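Local coordinates for protein L-hydantoinase (Arthrobacter aurescens, PDB 1GKR) that hydrolyses the cyclic amide ring of 5-substituted hydantoins with two zinc ions per subunit, preferring aryl over alkyl derivatives, with enantioselectivity that depends on the substrate, at residues S79-V84 and Q404-H409; I63-L68 and G114-V119. All coordinates share one frame; numbering follows the deposited sequence.

How the contacts relate
From the N terminus, the chain runs along strand 51-62, which carries the zinc ligands His60 and His62, into the loop 63-68, then through helix 75-85, strand 87-92 and helix 103-116. Contact 2 closes the shorter loop, about 45 residues, by joining 63-68 to 114-119. Contact 1 starts inside it, at 79-84 on helix 75-85, and closes about 320 residues later at 404-409, before strand 418-428, so the two closures cross. They meet at helix 75-85, where Lys118 of contact 2 pairs with Glu80 of contact 1 and Leu117 packs on Ser79. Together they tie the start of the barrel to the end of helix 103-116 and to the loop before strand 418-428.

Contact 1. Residues S79-V84 and Q404-H409; sequences SESAAV and QFRSLH
In Glu80 and Arg406 alike, chi1 swings CG away from the carbonyl carbon (-70° in Glu80), but then they differ: the glutamate runs on extended, whereas the arginine bends at chi2 (-71°) and again at chi3, bringing NH2 obliquely to OE1 of Glu80. The contact fastens helix 75-85, which follows the first strand of the TIM-type amidohydrolase barrel, to the loop leading to strand 418-428. OE1 lies 2.6 Å from Arg406 NH2 in a salt bridge whose hydrogen bond is weak and bent, the carboxylate and guanidinium planes being 36° apart. Below the charged ends the stems meet, CB of Glu80 standing 3.6 Å from CB of Arg406. A water bridges the carboxylate to the loop backbone, donating to Glu80 OE1 at 2.8 Å and to the Arg406 carbonyl O at 3.1 Å, while OE2 turns to Lys118, so cationic groups serve both carboxylate oxygens. On the next residue, Ser81 OG faces the loop backbone at Arg406 and Ser407, yet its strongest partner is Glu339, whose OE1 also accepts from Arg406 N and thereby braces helix and loop at once. A second water donates to Ser81 OG and to Ser407 OG, linking two hydroxyls too far apart to meet directly. Ser407 OG in turn donates to His409 O at 2.7 Å, approaching in the carbonyl plane.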
loop_
_atom_site.group_PDB
_atom_site.type_symbol
_atom_site.label_atom_id
_atom_site.label_comp_id
_atom_site.label_asym_id
_atom_site.label_seq_id
_atom_site.Cartn_x
_atom_site.Cartn_y
_atom_site.Cartn_z
ATOM N N SER A 79 15.873 24.581 34.787
ATOM C CA SER A 79 15.982 25.494 33.668
ATOM C C SER A 79 17.455 25.904 33.482
ATOM O O SER A 79 17.846 26.407 32.431
ATOM C CB SER A 79 15.067 26.718 33.855
ATOM O OG SER A 79 15.616 27.675 34.732
ATOM N N GLU A 80 18.287 25.684 34.489
ATOM C CA GLU A 80 19.697 26.018 34.318
ATOM C C GLU A 80 20.324 24.925 33.464
ATOM O O GLU A 80 21.261 25.181 32.710
ATOM C CB GLU A 80 20.429 26.112 35.660
ATOM C CG GLU A 80 20.030 27.312 36.494
ATOM C CD GLU A 80 21.129 27.743 37.445
ATOM O OE1 GLU A 80 22.031 26.920 37.710
ATOM O OE2 GLU A 80 21.087 28.895 37.934
ATOM N N SER A 81 19.812 23.703 33.591
ATOM C CA SER A 81 20.318 22.598 32.787
ATOM C C SER A 81 20.002 22.900 31.329
ATOM O O SER A 81 20.821 22.638 30.445
ATOM C CB SER A 81 19.654 21.276 33.171
ATOM O OG SER A 81 20.259 20.705 34.311
ATOM N N ALA A 82 18.811 23.443 31.082
ATOM C CA ALA A 82 18.416 23.792 29.728
ATOM C C ALA A 82 19.407 24.825 29.201
ATOM O O ALA A 82 20.010 24.644 28.140
ATOM C CB ALA A 82 17.012 24.366 29.715
ATOM N N ALA A 83 19.584 25.904 29.956
ATOM C CA ALA A 83 20.495 26.960 29.548
ATOM C C ALA A 83 21.865 26.446 29.147
ATOM O O ALA A 83 22.360 26.800 28.087
ATOM C CB ALA A 83 20.637 27.983 30.643
ATOM N N VAL A 84 22.499 25.613 29.962
ATOM C CA VAL A 84 23.820 25.159 29.556
ATOM C C VAL A 84 23.708 24.162 28.431
ATOM O O VAL A 84 24.635 24.014 27.645
ATOM C CB VAL A 84 24.627 24.519 30.715
ATOM C CG1 VAL A 84 24.604 25.426 31.913
ATOM C CG2 VAL A 84 24.084 23.162 31.057
ATOM N N GLN A 404 27.271 16.841 38.079
ATOM C CA GLN A 404 27.483 18.257 37.805
ATOM C C GLN A 404 26.210 18.919 37.282
ATOM O O GLN A 404 26.179 20.131 37.072
ATOM C CB GLN A 404 28.605 18.441 36.782
ATOM C CG GLN A 404 29.968 17.995 37.271
ATOM C CD GLN A 404 30.290 18.555 38.648
ATOM O OE1 GLN A 404 30.312 19.775 38.846
ATOM N NE2 GLN A 404 30.531 17.665 39.615
ATOM N N PHE A 405 25.172 18.117 37.061
ATOM C CA PHE A 405 23.897 18.622 36.568
ATOM C C PHE A 405 23.385 19.755 37.427
ATOM O O PHE A 405 23.498 19.725 38.649
ATOM C CB PHE A 405 22.849 17.512 36.550
ATOM C CG PHE A 405 22.939 16.604 35.355
ATOM C CD1 PHE A 405 24.017 16.679 34.477
ATOM C CD2 PHE A 405 21.943 15.654 35.118
ATOM C CE1 PHE A 405 24.105 15.821 33.385
ATOM C CE2 PHE A 405 22.025 14.790 34.028
ATOM C CZ PHE A 405 23.107 14.873 33.158
ATOM N N ARG A 406 22.798 20.750 36.783
ATOM C CA ARG A 406 22.263 21.898 37.491
ATOM C C ARG A 406 20.837 21.641 37.983
ATOM O O ARG A 406 20.312 22.385 38.805
ATOM C CB ARG A 406 22.282 23.099 36.557
ATOM C CG ARG A 406 23.602 23.235 35.816
ATOM C CD ARG A 406 24.679 23.658 36.767
ATOM N NE ARG A 406 24.365 24.973 37.323
ATOM C CZ ARG A 406 24.618 25.345 38.578
ATOM N NH1 ARG A 406 25.190 24.499 39.431
ATOM N NH2 ARG A 406 24.303 26.572 38.979
ATOM N N SER A 407 20.219 20.576 37.484
ATOM C CA SER A 407 18.847 20.237 37.850
ATOM C C SER A 407 18.716 19.689 39.264
ATOM O O SER A 407 19.714 19.422 39.935
ATOM C CB SER A 407 18.292 19.208 36.869
ATOM O OG SER A 407 19.075 18.033 36.891
ATOM N N LEU A 408 17.475 19.512 39.711
ATOM C CA LEU A 408 17.223 18.981 41.044
ATOM C C LEU A 408 17.862 17.606 41.189
ATOM O O LEU A 408 18.564 17.353 42.157
ATOM C CB LEU A 408 15.725 18.870 41.320
ATOM C CG LEU A 408 15.455 18.282 42.708
ATOM C CD1 LEU A 408 15.947 19.277 43.746
ATOM C CD2 LEU A 408 13.973 17.973 42.904
ATOM N N HIS A 409 17.618 16.715 40.237
ATOM C CA HIS A 409 18.214 15.395 40.304
ATOM C C HIS A 409 19.559 15.321 39.601
ATOM O O HIS A 409 19.821 16.057 38.651
ATOM C CB HIS A 409 17.248 14.362 39.749
ATOM C CG HIS A 409 16.091 14.109 40.655
ATOM N ND1 HIS A 409 16.252 13.687 41.958
ATOM C CD2 HIS A 409 14.760 14.278 40.474
ATOM C CE1 HIS A 409 15.070 13.608 42.540
ATOM N NE2 HIS A 409 14.148 13.962 41.663
HETATM O O HOH W 1 21.198 25.153 39.736
HETATM O O HOH W 2 19.410 17.750 34.163
#

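Contact 2. Residues I63-L68 and G114-V119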
loop_
_atom_site.group_PDB
_atom_site.type_symbol
_atom_site.label_atom_id
_atom_site.label_comp_id
_atom_site.label_asym_id
_atom_site.label_seq_id
_atom_site.Cartn_x
_atom_site.Cartn_y
_atom_site.Cartn_z
ATOM N N ILE A 63 9.566 19.364 33.926
ATOM C CA ILE A 63 10.278 19.857 35.088
ATOM C C ILE A 63 9.346 19.564 36.263
ATOM O O ILE A 63 9.800 19.345 37.378
ATOM C CB ILE A 63 10.559 21.365 34.990
ATOM C CG1 ILE A 63 11.631 21.614 33.928
ATOM C CG2 ILE A 63 11.008 21.902 36.350
ATOM C CD1 ILE A 63 11.895 23.077 33.652
ATOM N N ILE A 64 8.044 19.533 35.972
ATOM C CA ILE A 64 6.985 19.231 36.938
ATOM C C ILE A 64 6.709 20.366 37.903
ATOM O O ILE A 64 5.669 21.016 37.801
ATOM C CB ILE A 64 7.308 17.990 37.778
ATOM C CG1 ILE A 64 7.730 16.822 36.880
ATOM C CG2 ILE A 64 6.081 17.628 38.618
ATOM C CD1 ILE A 64 6.581 16.042 36.292
ATOM N N ASP A 65 7.637 20.570 38.845
ATOM C CA ASP A 65 7.568 21.629 39.855
ATOM C C ASP A 65 6.261 21.602 40.650
ATOM O O ASP A 65 5.725 20.534 40.957
ATOM C CB ASP A 65 7.734 22.999 39.181
ATOM C CG ASP A 65 8.282 24.080 40.126
ATOM O OD1 ASP A 65 9.508 24.082 40.390
ATOM O OD2 ASP A 65 7.490 24.930 40.594
ATOM N N MET A 66 5.756 22.787 40.982
ATOM C CA MET A 66 4.523 22.933 41.751
ATOM C C MET A 66 4.594 22.201 43.091
ATOM O O MET A 66 5.663 22.138 43.699
ATOM C CB MET A 66 3.333 22.458 40.922
ATOM C CG MET A 66 3.247 23.165 39.577
ATOM S SD MET A 66 3.344 24.983 39.710
ATOM C CE MET A 66 1.581 25.393 39.792
ATOM N N ASP A 67 3.481 21.643 43.554
ATOM C CA ASP A 67 3.475 20.960 44.850
ATOM C C ASP A 67 4.466 19.812 44.987
ATOM O O ASP A 67 4.736 19.340 46.090
ATOM C CB ASP A 67 2.066 20.452 45.195
ATOM C CG ASP A 67 1.081 21.581 45.459
ATOM O OD1 ASP A 67 1.501 22.767 45.457
ATOM O OD2 ASP A 67 -0.116 21.280 45.669
ATOM N N LEU A 68 5.023 19.371 43.873
ATOM C CA LEU A 68 5.972 18.272 43.908
ATOM C C LEU A 68 7.384 18.740 43.603
ATOM O O LEU A 68 8.263 17.926 43.322
ATOM C CB LEU A 68 5.562 17.217 42.878
ATOM C CG LEU A 68 4.121 16.713 42.954
ATOM C CD1 LEU A 68 3.866 15.755 41.799
ATOM C CD2 LEU A 68 3.876 16.031 44.306
ATOM N N GLY A 114 6.923 31.903 35.301
ATOM C CA GLY A 114 7.465 33.191 34.915
ATOM C C GLY A 114 8.384 33.824 35.948
ATOM O O GLY A 114 9.258 34.624 35.611
ATOM N N GLN A 115 8.195 33.468 37.208
ATOM C CA GLN A 115 9.010 34.028 38.268
ATOM C C GLN A 115 10.276 33.248 38.539
ATOM O O GLN A 115 11.238 33.794 39.078
ATOM C CB GLN A 115 8.218 34.095 39.565
ATOM C CG GLN A 115 7.015 35.002 39.538
ATOM C CD GLN A 115 6.147 34.827 40.778
ATOM O OE1 GLN A 115 5.118 35.494 40.933
ATOM N NE2 GLN A 115 6.557 33.916 41.668
ATOM N N ARG A 116 10.304 31.976 38.171
ATOM C CA ARG A 116 11.488 31.198 38.476
ATOM C C ARG A 116 12.298 30.592 37.339
ATOM O O ARG A 116 13.458 30.218 37.544
ATOM C CB ARG A 116 11.115 30.123 39.492
ATOM C CG ARG A 116 10.715 30.713 40.837
ATOM C CD ARG A 116 10.386 29.643 41.843
ATOM N NE ARG A 116 9.021 29.163 41.697
ATOM C CZ ARG A 116 8.692 27.880 41.610
ATOM N NH1 ARG A 116 9.642 26.949 41.649
ATOM N NH2 ARG A 116 7.411 27.527 41.499
ATOM N N LEU A 117 11.711 30.499 36.148
ATOM C CA LEU A 117 12.415 29.929 35.001
ATOM C C LEU A 117 13.536 30.833 34.508
ATOM O O LEU A 117 13.457 32.058 34.621
ATOM C CB LEU A 117 11.433 29.660 33.869
ATOM C CG LEU A 117 10.662 28.364 34.065
ATOM C CD1 LEU A 117 9.534 28.275 33.046
ATOM C CD2 LEU A 117 11.641 27.195 33.940
ATOM N N LYS A 118 14.585 30.227 33.964
ATOM C CA LYS A 118 15.715 30.997 33.463
ATOM C C LYS A 118 15.805 31.017 31.929
ATOM O O LYS A 118 16.585 31.776 31.361
ATOM C CB LYS A 118 17.017 30.481 34.082
ATOM C CG LYS A 118 17.163 30.735 35.586
ATOM C CD LYS A 118 18.632 30.599 35.986
ATOM C CE LYS A 118 18.916 31.084 37.401
ATOM N NZ LYS A 118 18.494 30.079 38.413
ATOM N N VAL A 119 15.025 30.177 31.258
ATOM C CA VAL A 119 14.990 30.187 29.797
ATOM C C VAL A 119 13.522 30.464 29.451
ATOM O O VAL A 119 12.667 30.421 30.329
ATOM C CB VAL A 119 15.471 28.851 29.198
ATOM C CG1 VAL A 119 16.939 28.631 29.555
ATOM C CG2 VAL A 119 14.623 27.710 29.705
#
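Asp65 and Arg116 reach toward each other head-on, carboxylate to the end of the guanidinium, with NH1 and NH2 each serving a different oxygen; a bend at chi3 (-83°) of the arginine presents this pair of nitrogens. NH1 donates to OD1 at 3.1 Å, on its syn lone pair, and NH2 reaches OD2 at 2.8 Å; a weaker bond runs from NH1 to OD2. The planes are 35° apart, and each oxygen sits somewhat out of the guanidinium plane. OD2 also accepts from Met66 N at 2.8 Å, this donor lying above the carboxylate plane, and OD1 from Phe75 N at the start of helix 75-85. These donors would probably stabilise the buried carboxylate as an anion. In the TIM-type barrel the residue belongs to the loop after the first strand, just beyond zinc ligands His60 and His62, and the arginine to the last turn of helix 103-116. Replacing Asp65 with an alanine would probably leave Met66 N and Phe75 N without their acceptor and Arg116 held chiefly by Glu76, which already pairs with NH1. Arg116 NH2 has a further, weak bond to Gln112. Apart from the ion pair, CD1 of Ile63 touches CD2 of Leu117 at 4.1 Å, both side chains also packing on Phe75.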